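Local coordinates for odorant binding protein (AGAP010409-PA) (Anopheles gambiae, PDB 3L4A) that probably binds odorants or similar small hydrophobic molecules, as a secreted, all-helical, disulfide-braced member of the insect PBP/GOBP family, at residues 14-18 with 37-41; 8-12 with 24-28; 77-81 with 106-110. One frame throughout, in Å; residues are numbered along the deposited sequence.

Contact 1 of 3, residues 14-18 with 37-41; sequences AVQGA and VTHCF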
loop_
_atom_site.group_PDB
_atom_site.type_symbol
_atom_site.label_atom_id
_atom_site.label_comp_id
_atom_site.label_asym_id
_atom_site.label_seq_id
_atom_site.Cartn_x
_atom_site.Cartn_y
_atom_site.Cartn_z
ATOM N N ALA A 14 -5.182 -10.854 -11.366
ATOM C CA ALA A 14 -3.755 -11.146 -11.372
ATOM C C ALA A 14 -3.351 -11.992 -10.174
ATOM O O ALA A 14 -2.381 -12.744 -10.238
ATOM C CB ALA A 14 -2.965 -9.850 -11.387
ATOM N N VAL A 15 -4.096 -11.861 -9.081
ATOM C CA VAL A 15 -3.735 -12.503 -7.829
ATOM C C VAL A 15 -4.602 -13.742 -7.581
ATOM O O VAL A 15 -5.831 -13.658 -7.550
ATOM C CB VAL A 15 -3.859 -11.508 -6.659
ATOM C CG1 VAL A 15 -3.638 -12.212 -5.332
ATOM C CG2 VAL A 15 -2.879 -10.342 -6.833
ATOM N N GLN A 16 -3.948 -14.890 -7.417
ATOM C CA GLN A 16 -4.647 -16.142 -7.167
ATOM C C GLN A 16 -5.516 -16.016 -5.922
ATOM O O GLN A 16 -5.038 -15.603 -4.869
ATOM C CB GLN A 16 -3.644 -17.279 -6.978
ATOM C CG GLN A 16 -4.274 -18.663 -6.942
ATOM C CD GLN A 16 -4.742 -19.128 -8.309
ATOM O OE1 GLN A 16 -4.711 -18.371 -9.282
ATOM N NE2 GLN A 16 -5.180 -20.379 -8.392
ATOM N N GLY A 17 -6.797 -16.337 -6.050
ATOM C CA GLY A 17 -7.710 -16.298 -4.917
ATOM C C GLY A 17 -8.415 -14.966 -4.713
ATOM O O GLY A 17 -9.401 -14.877 -3.992
ATOM N N ALA A 18 -7.916 -13.915 -5.369
ATOM C CA ALA A 18 -8.417 -12.572 -5.100
ATOM C C ALA A 18 -9.704 -12.191 -5.835
ATOM O O ALA A 18 -10.303 -11.159 -5.529
ATOM C CB ALA A 18 -7.323 -11.529 -5.378
ATOM N N VAL A 37 -3.882 -13.942 0.531
ATOM C CA VAL A 37 -4.456 -13.426 -0.707
ATOM C C VAL A 37 -4.429 -11.908 -0.693
ATOM O O VAL A 37 -3.947 -11.270 -1.635
ATOM C CB VAL A 37 -5.901 -13.918 -0.909
ATOM C CG1 VAL A 37 -6.511 -13.288 -2.157
ATOM C CG2 VAL A 37 -5.916 -15.432 -1.023
ATOM N N THR A 38 -4.936 -11.328 0.388
ATOM C CA THR A 38 -4.929 -9.876 0.534
ATOM C C THR A 38 -3.509 -9.304 0.513
ATOM O O THR A 38 -3.293 -8.208 -0.009
ATOM C CB THR A 38 -5.667 -9.436 1.802
ATOM O OG1 THR A 38 -7.033 -9.865 1.712
ATOM C CG2 THR A 38 -5.648 -7.927 1.935
ATOM N N HIS A 39 -2.547 -10.024 1.077
ATOM C CA HIS A 39 -1.165 -9.551 1.005
ATOM C C HIS A 39 -0.777 -9.315 -0.444
ATOM O O HIS A 39 -0.245 -8.262 -0.802
ATOM C CB HIS A 39 -0.181 -10.553 1.605
ATOM C CG HIS A 39 -0.342 -10.764 3.075
ATOM N ND1 HIS A 39 0.291 -11.792 3.742
ATOM C CD2 HIS A 39 -1.063 -10.098 4.007
ATOM C CE1 HIS A 39 -0.027 -11.743 5.024
ATOM N NE2 HIS A 39 -0.848 -10.726 5.213
ATOM N N CYS A 40 -1.025 -10.309 -1.285
ATOM C CA CYS A 40 -0.677 -10.195 -2.691
ATOM C C CYS A 40 -1.533 -9.171 -3.423
ATOM O O CYS A 40 -1.051 -8.488 -4.325
ATOM C CB CYS A 40 -0.736 -11.558 -3.388
ATOM S SG CYS A 40 0.568 -12.702 -2.868
ATOM N N PHE A 41 -2.793 -9.044 -3.023
ATOM C CA PHE A 41 -3.670 -8.039 -3.604
ATOM C C PHE A 41 -3.136 -6.627 -3.332
ATOM O O PHE A 41 -3.082 -5.790 -4.235
ATOM C CB PHE A 41 -5.098 -8.191 -3.073
ATOM C CG PHE A 41 -6.072 -7.235 -3.697
ATOM C CD1 PHE A 41 -6.596 -7.489 -4.957
ATOM C CD2 PHE A 41 -6.451 -6.076 -3.039
ATOM C CE1 PHE A 41 -7.491 -6.619 -5.542
ATOM C CE2 PHE A 41 -7.345 -5.191 -3.620
ATOM C CZ PHE A 41 -7.864 -5.463 -4.879
#
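An apolar packing contact sets the turn between helix 5-14 and helix 21-28 against the first part of helix 36-48. Val-15, the first residue to leave helical geometry, opens a type II beta turn that closes with the backbone hydrogen bond from Ala-18 N to Val-15 O (3.0 Å). Gly-17 suits the third position of that turn: its positive phi would jam a CB against the preceding carbonyl, and the same CB would crowd Val-37 CG2. Val-37 CG1 approaches Gly-17 C and Ala-18 N, each at 3.6 Å. Val-15 CG1 packs on Cys-40 CB at 3.6 Å and lies 4.4 Å from Val-37 CG1. Ala-18, small enough for a close approach, places its CB 3.8 Å from Val-37 CG1 and 4.1 Å from Phe-41 CD1. Cys-40 is tied to Cys-97, so the turn rests beside a covalent cross-link. Such a type II interhelical turn, packed on a disulfide-bearing helix, here belongs to the compact all-helical PBP/GOBP fold.

Contact 2 of 3, residues 8-12 with 24-28; sequences IESCS and KVHYR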
loop_
_atom_site.group_PDB
_atom_site.type_symbol
_atom_site.label_atom_id
_atom_site.label_comp_id
_atom_site.label_asym_id
_atom_site.label_seq_id
_atom_site.Cartn_x
_atom_site.Cartn_y
_atom_site.Cartn_z
ATOM N N ILE A 8 -8.591 -2.457 -9.130
ATOM C CA ILE A 8 -9.133 -3.480 -8.239
ATOM C C ILE A 8 -9.522 -4.735 -9.027
ATOM O O ILE A 8 -9.186 -5.866 -8.648
ATOM C CB ILE A 8 -10.343 -2.963 -7.434
ATOM C CG1 ILE A 8 -9.876 -2.003 -6.338
ATOM C CG2 ILE A 8 -11.106 -4.128 -6.824
ATOM C CD1 ILE A 8 -11.012 -1.305 -5.617
ATOM N N GLU A 9 -10.217 -4.538 -10.142
ATOM C CA GLU A 9 -10.627 -5.672 -10.953
ATOM C C GLU A 9 -9.425 -6.409 -11.546
ATOM O O GLU A 9 -9.348 -7.632 -11.491
ATOM C CB GLU A 9 -11.585 -5.219 -12.058
ATOM C CG GLU A 9 -12.774 -4.410 -11.535
ATOM C CD GLU A 9 -13.614 -5.193 -10.557
ATOM O OE1 GLU A 9 -14.112 -4.594 -9.581
ATOM O OE2 GLU A 9 -13.766 -6.413 -10.755
ATOM N N SER A 10 -8.470 -5.663 -12.102
ATOM C CA SER A 10 -7.302 -6.294 -12.702
ATOM C C SER A 10 -6.465 -7.031 -11.661
ATOM O O SER A 10 -5.989 -8.133 -11.904
ATOM C CB SER A 10 -6.463 -5.262 -13.451
ATOM O OG SER A 10 -7.212 -4.738 -14.536
ATOM N N CYS A 11 -6.286 -6.420 -10.498
ATOM C CA CYS A 11 -5.524 -7.083 -9.446
ATOM C C CYS A 11 -6.246 -8.316 -8.893
ATOM O O CYS A 11 -5.608 -9.286 -8.494
ATOM C CB CYS A 11 -5.136 -6.106 -8.341
ATOM S SG CYS A 11 -3.724 -5.071 -8.806
ATOM N N SER A 12 -7.574 -8.284 -8.881
ATOM C CA SER A 12 -8.322 -9.452 -8.444
ATOM C C SER A 12 -8.092 -10.614 -9.407
ATOM O O SER A 12 -8.124 -11.774 -9.007
ATOM C CB SER A 12 -9.813 -9.141 -8.309
ATOM O OG SER A 12 -10.455 -9.130 -9.573
ATOM N N LYS A 24 -13.536 -9.037 -2.162
ATOM C CA LYS A 24 -13.682 -7.818 -2.960
ATOM C C LYS A 24 -14.635 -6.798 -2.337
ATOM O O LYS A 24 -14.506 -5.590 -2.567
ATOM C CB LYS A 24 -14.069 -8.148 -4.400
ATOM C CG LYS A 24 -12.907 -8.692 -5.209
ATOM C CD LYS A 24 -13.342 -9.101 -6.601
ATOM C CE LYS A 24 -13.659 -7.882 -7.454
ATOM N NZ LYS A 24 -14.279 -8.281 -8.746
ATOM N N VAL A 25 -15.579 -7.279 -1.538
ATOM C CA VAL A 25 -16.408 -6.371 -0.761
ATOM C C VAL A 25 -15.524 -5.574 0.197
ATOM O O VAL A 25 -15.701 -4.364 0.350
ATOM C CB VAL A 25 -17.500 -7.117 0.031
ATOM C CG1 VAL A 25 -18.173 -6.171 1.021
ATOM C CG2 VAL A 25 -18.522 -7.729 -0.918
ATOM N N HIS A 26 -14.584 -6.253 0.849
ATOM C CA HIS A 26 -13.644 -5.579 1.742
ATOM C C HIS A 26 -12.804 -4.569 0.973
ATOM O O HIS A 26 -12.672 -3.415 1.382
ATOM C CB HIS A 26 -12.721 -6.584 2.424
ATOM C CG HIS A 26 -13.383 -7.393 3.492
ATOM N ND1 HIS A 26 -13.737 -6.863 4.714
ATOM C CD2 HIS A 26 -13.734 -8.700 3.532
ATOM C CE1 HIS A 26 -14.289 -7.806 5.457
ATOM N NE2 HIS A 26 -14.298 -8.931 4.763
ATOM N N TYR A 27 -12.240 -5.002 -0.150
ATOM C CA TYR A 27 -11.347 -4.143 -0.922
ATOM C C TYR A 27 -12.027 -2.853 -1.383
ATOM O O TYR A 27 -11.420 -1.779 -1.369
ATOM C CB TYR A 27 -10.780 -4.898 -2.127
ATOM C CG TYR A 27 -10.046 -6.172 -1.775
ATOM C CD1 TYR A 27 -9.531 -6.378 -0.499
ATOM C CD2 TYR A 27 -9.853 -7.161 -2.727
ATOM C CE1 TYR A 27 -8.855 -7.544 -0.182
ATOM C CE2 TYR A 27 -9.169 -8.319 -2.427
ATOM C CZ TYR A 27 -8.677 -8.511 -1.155
ATOM O OH TYR A 27 -8.005 -9.671 -0.859
ATOM N N ARG A 28 -13.281 -2.960 -1.808
ATOM C CA ARG A 28 -14.024 -1.786 -2.264
ATOM C C ARG A 28 -14.370 -0.876 -1.085
ATOM O O ARG A 28 -14.688 0.298 -1.269
ATOM C CB ARG A 28 -15.285 -2.206 -3.025
ATOM C CG ARG A 28 -14.988 -2.899 -4.346
ATOM C CD ARG A 28 -16.227 -3.553 -4.937
ATOM N NE ARG A 28 -15.972 -4.076 -6.277
ATOM C CZ ARG A 28 -16.742 -4.972 -6.889
ATOM N NH1 ARG A 28 -17.816 -5.453 -6.278
ATOM N NH2 ARG A 28 -16.435 -5.392 -8.110
HETATM O O HOH W 1 -14.112 -2.474 -8.178
HETATM O O HOH W 2 -12.849 -10.203 -10.245
#
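A salt-bridge network ties together two neighbouring, roughly antiparallel helices of the PBP/GOBP fold, 5-14 and 21-28. The axes of the two short segments run at 145° and come no closer than 11.5 Å, a separation that long side chains must span. Glu-9 suits this place because its carboxylate can serve two cations: OE2 meets Lys-24 NZ at 2.8 Å, while OE1 accepts a hydrogen bond from Arg-28 NH2 at 2.9 Å. Lys-24 and Arg-28 lie one helical turn apart and so can converge on the same acid. Alongside the salt bridges, the aliphatic part of Lys-24 covers Ser-12, Lys-24 CD lying 3.9 Å from Ser-12 CB, and Ile-8 CD1 reaches within 4.3 Å of Tyr-27 O. Tyr-27 directs its hydroxyl to Thr-38 on helix 36-48. Ser-12 OG bonds back to Glu-9 O at 2.7 Å, and a water bridges the helices by donating to Ser-12 OG at 2.7 Å and accepting from Lys-24 NZ at 2.8 Å.

Contact 3 of 3, residues 77-81 with 106-110; sequences FVAKH and CLRED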
loop_
_atom_site.group_PDB
_atom_site.type_symbol
_atom_site.label_atom_id
_atom_site.label_comp_id
_atom_site.label_asym_id
_atom_site.label_seq_id
_atom_site.Cartn_x
_atom_site.Cartn_y
_atom_site.Cartn_z
ATOM N N PHE A 77 5.840 13.905 7.602
ATOM C CA PHE A 77 5.193 12.736 6.995
ATOM C C PHE A 77 6.260 11.822 6.394
ATOM O O PHE A 77 6.264 10.603 6.606
ATOM C CB PHE A 77 4.201 13.200 5.921
ATOM C CG PHE A 77 3.584 12.085 5.115
ATOM C CD1 PHE A 77 4.199 11.618 3.960
ATOM C CD2 PHE A 77 2.370 11.530 5.494
ATOM C CE1 PHE A 77 3.621 10.601 3.205
ATOM C CE2 PHE A 77 1.793 10.521 4.743
ATOM C CZ PHE A 77 2.418 10.057 3.604
ATOM N N VAL A 78 7.190 12.407 5.650
ATOM C CA VAL A 78 8.260 11.638 5.058
ATOM C C VAL A 78 9.119 10.990 6.151
ATOM O O VAL A 78 9.407 9.798 6.100
ATOM C CB VAL A 78 9.136 12.513 4.147
ATOM C CG1 VAL A 78 10.305 11.715 3.619
ATOM C CG2 VAL A 78 8.287 13.094 3.000
ATOM N N ALA A 79 9.525 11.778 7.144
ATOM C CA ALA A 79 10.378 11.271 8.215
ATOM C C ALA A 79 9.718 10.139 8.989
ATOM O O ALA A 79 10.343 9.119 9.271
ATOM C CB ALA A 79 10.726 12.397 9.170
ATOM N N LYS A 80 8.460 10.343 9.349
ATOM C CA LYS A 80 7.756 9.373 10.167
ATOM C C LYS A 80 7.631 8.048 9.427
ATOM O O LYS A 80 7.882 6.984 9.998
ATOM C CB LYS A 80 6.405 9.919 10.620
ATOM C CG LYS A 80 5.308 9.909 9.604
ATOM C CD LYS A 80 4.090 10.658 10.158
ATOM C CE LYS A 80 3.637 10.096 11.511
ATOM N NZ LYS A 80 2.324 10.693 11.957
ATOM N N HIS A 81 7.303 8.106 8.143
ATOM C CA HIS A 81 7.133 6.862 7.398
ATOM C C HIS A 81 8.437 6.192 7.005
ATOM O O HIS A 81 8.531 4.967 7.020
ATOM C CB HIS A 81 6.194 7.052 6.213
ATOM C CG HIS A 81 4.793 7.307 6.642
ATOM N ND1 HIS A 81 4.088 6.398 7.403
ATOM C CD2 HIS A 81 3.990 8.384 6.495
ATOM C CE1 HIS A 81 2.893 6.891 7.671
ATOM N NE2 HIS A 81 2.806 8.093 7.131
ATOM N N CYS A 106 2.394 0.702 7.627
ATOM C CA CYS A 106 2.901 1.976 8.134
ATOM C C CYS A 106 1.967 3.129 7.805
ATOM O O CYS A 106 1.877 4.091 8.566
ATOM C CB CYS A 106 4.283 2.269 7.565
ATOM S SG CYS A 106 5.582 1.346 8.402
ATOM N N LEU A 107 1.258 3.019 6.687
ATOM C CA LEU A 107 0.412 4.116 6.215
ATOM C C LEU A 107 -1.064 3.916 6.560
ATOM O O LEU A 107 -1.915 4.689 6.123
ATOM C CB LEU A 107 0.616 4.370 4.715
ATOM C CG LEU A 107 1.907 5.113 4.334
ATOM C CD1 LEU A 107 3.109 4.186 4.348
ATOM C CD2 LEU A 107 1.778 5.780 2.973
ATOM N N ARG A 108 -1.370 2.888 7.347
ATOM C CA ARG A 108 -2.762 2.578 7.675
ATOM C C ARG A 108 -3.486 3.764 8.310
ATOM O O ARG A 108 -4.568 4.143 7.860
ATOM C CB ARG A 108 -2.842 1.349 8.590
ATOM C CG ARG A 108 -4.235 1.108 9.181
ATOM C CD ARG A 108 -4.273 -0.155 10.036
ATOM N NE ARG A 108 -5.585 -0.344 10.655
ATOM C CZ ARG A 108 -5.795 -1.063 11.753
ATOM N NH1 ARG A 108 -4.778 -1.661 12.358
ATOM N NH2 ARG A 108 -7.021 -1.182 12.249
ATOM N N GLU A 109 -2.898 4.338 9.352
ATOM C CA GLU A 109 -3.537 5.442 10.064
ATOM C C GLU A 109 -3.816 6.621 9.128
ATOM O O GLU A 109 -4.851 7.271 9.239
ATOM C CB GLU A 109 -2.695 5.892 11.265
ATOM C CG GLU A 109 -2.644 4.900 12.419
ATOM C CD GLU A 109 -1.533 3.875 12.276
ATOM O OE1 GLU A 109 -1.280 3.138 13.258
ATOM O OE2 GLU A 109 -0.909 3.809 11.192
ATOM N N ASP A 110 -2.894 6.894 8.208
ATOM C CA ASP A 110 -3.057 8.003 7.277
ATOM C C ASP A 110 -4.225 7.772 6.329
ATOM O O ASP A 110 -5.034 8.673 6.087
ATOM C CB ASP A 110 -1.772 8.207 6.474
ATOM C CG ASP A 110 -0.561 8.384 7.356
ATOM O OD1 ASP A 110 -0.126 9.536 7.537
ATOM O OD2 ASP A 110 -0.059 7.373 7.886
#
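Phe-77, on helix 75-87, begins the contact: its CB leaves sideways, but the t rotamer brings the ring up to helix 108-117. The ring's edge faces the carboxylate of Asp-110, with Phe-77 CE2 3.5 Å from Asp-110 OD1, so the slightly positive rim of the aromatic meets a negative oxygen. Its CZ also packs against Leu-107 CD2 at 4.4 Å, while Trp-64 meets the ring edge-to-face. One helical turn on, marked by the hydrogen bond from His-81 N to Phe-77 O (3.1 Å), comes His-81. This imidazole does most of the joining, being both flat and polar. Over one face sits Leu-107, whose CG lies 4.0 Å from the ring centroid in a CH-pi contact. At the ring edge, His-81 CE1 lies 3.1 Å from Cys-106 O and 3.0 Å from Asp-110 OD2, and His-81 NE2 makes a weak hydrogen bond to Asp-110 OD1 at 3.3 Å. Asp-110 thus gives this largely buried site a polar partner for the histidine, while Leu-107, at the N-cap position, supplies the apolar cover. A glycerol beside Leu-107, probably from the crystallisation liquor, may mark a small pocket. Cys-106 is disulfide-bonded to Cys-84, further along helix 75-87. Helix packing braced by a disulfide close by is characteristic of the cysteine-linked PBP/GOBP fold.

Overall arrangement
Contacts 1 and 2 form one neighbourhood, their centres 9 Å apart. Their segments alternate along the chain, so helices 5-14, 21-28 and 36-48 are knit together; Tyr-27 belongs to both environments, its ring stacking on Phe-41 and its hydroxyl lying 2.8 Å (Tyr-27 OH to Thr-38 OG1) from Thr-38. Contact 3 follows later in sequence, joining helix 75-87 to helix 108-117 on the other side of the chain's centre, with its centre about 24 Å from that of contact 1 and 23 Å from that of contact 2. The Cys-11 to Cys-44, Cys-40 to Cys-97 and Cys-84 to Cys-106 disulfides each have one cysteine within the segments; the second connects helix 36-48 to helix 96-105, linking early and late helices covalently.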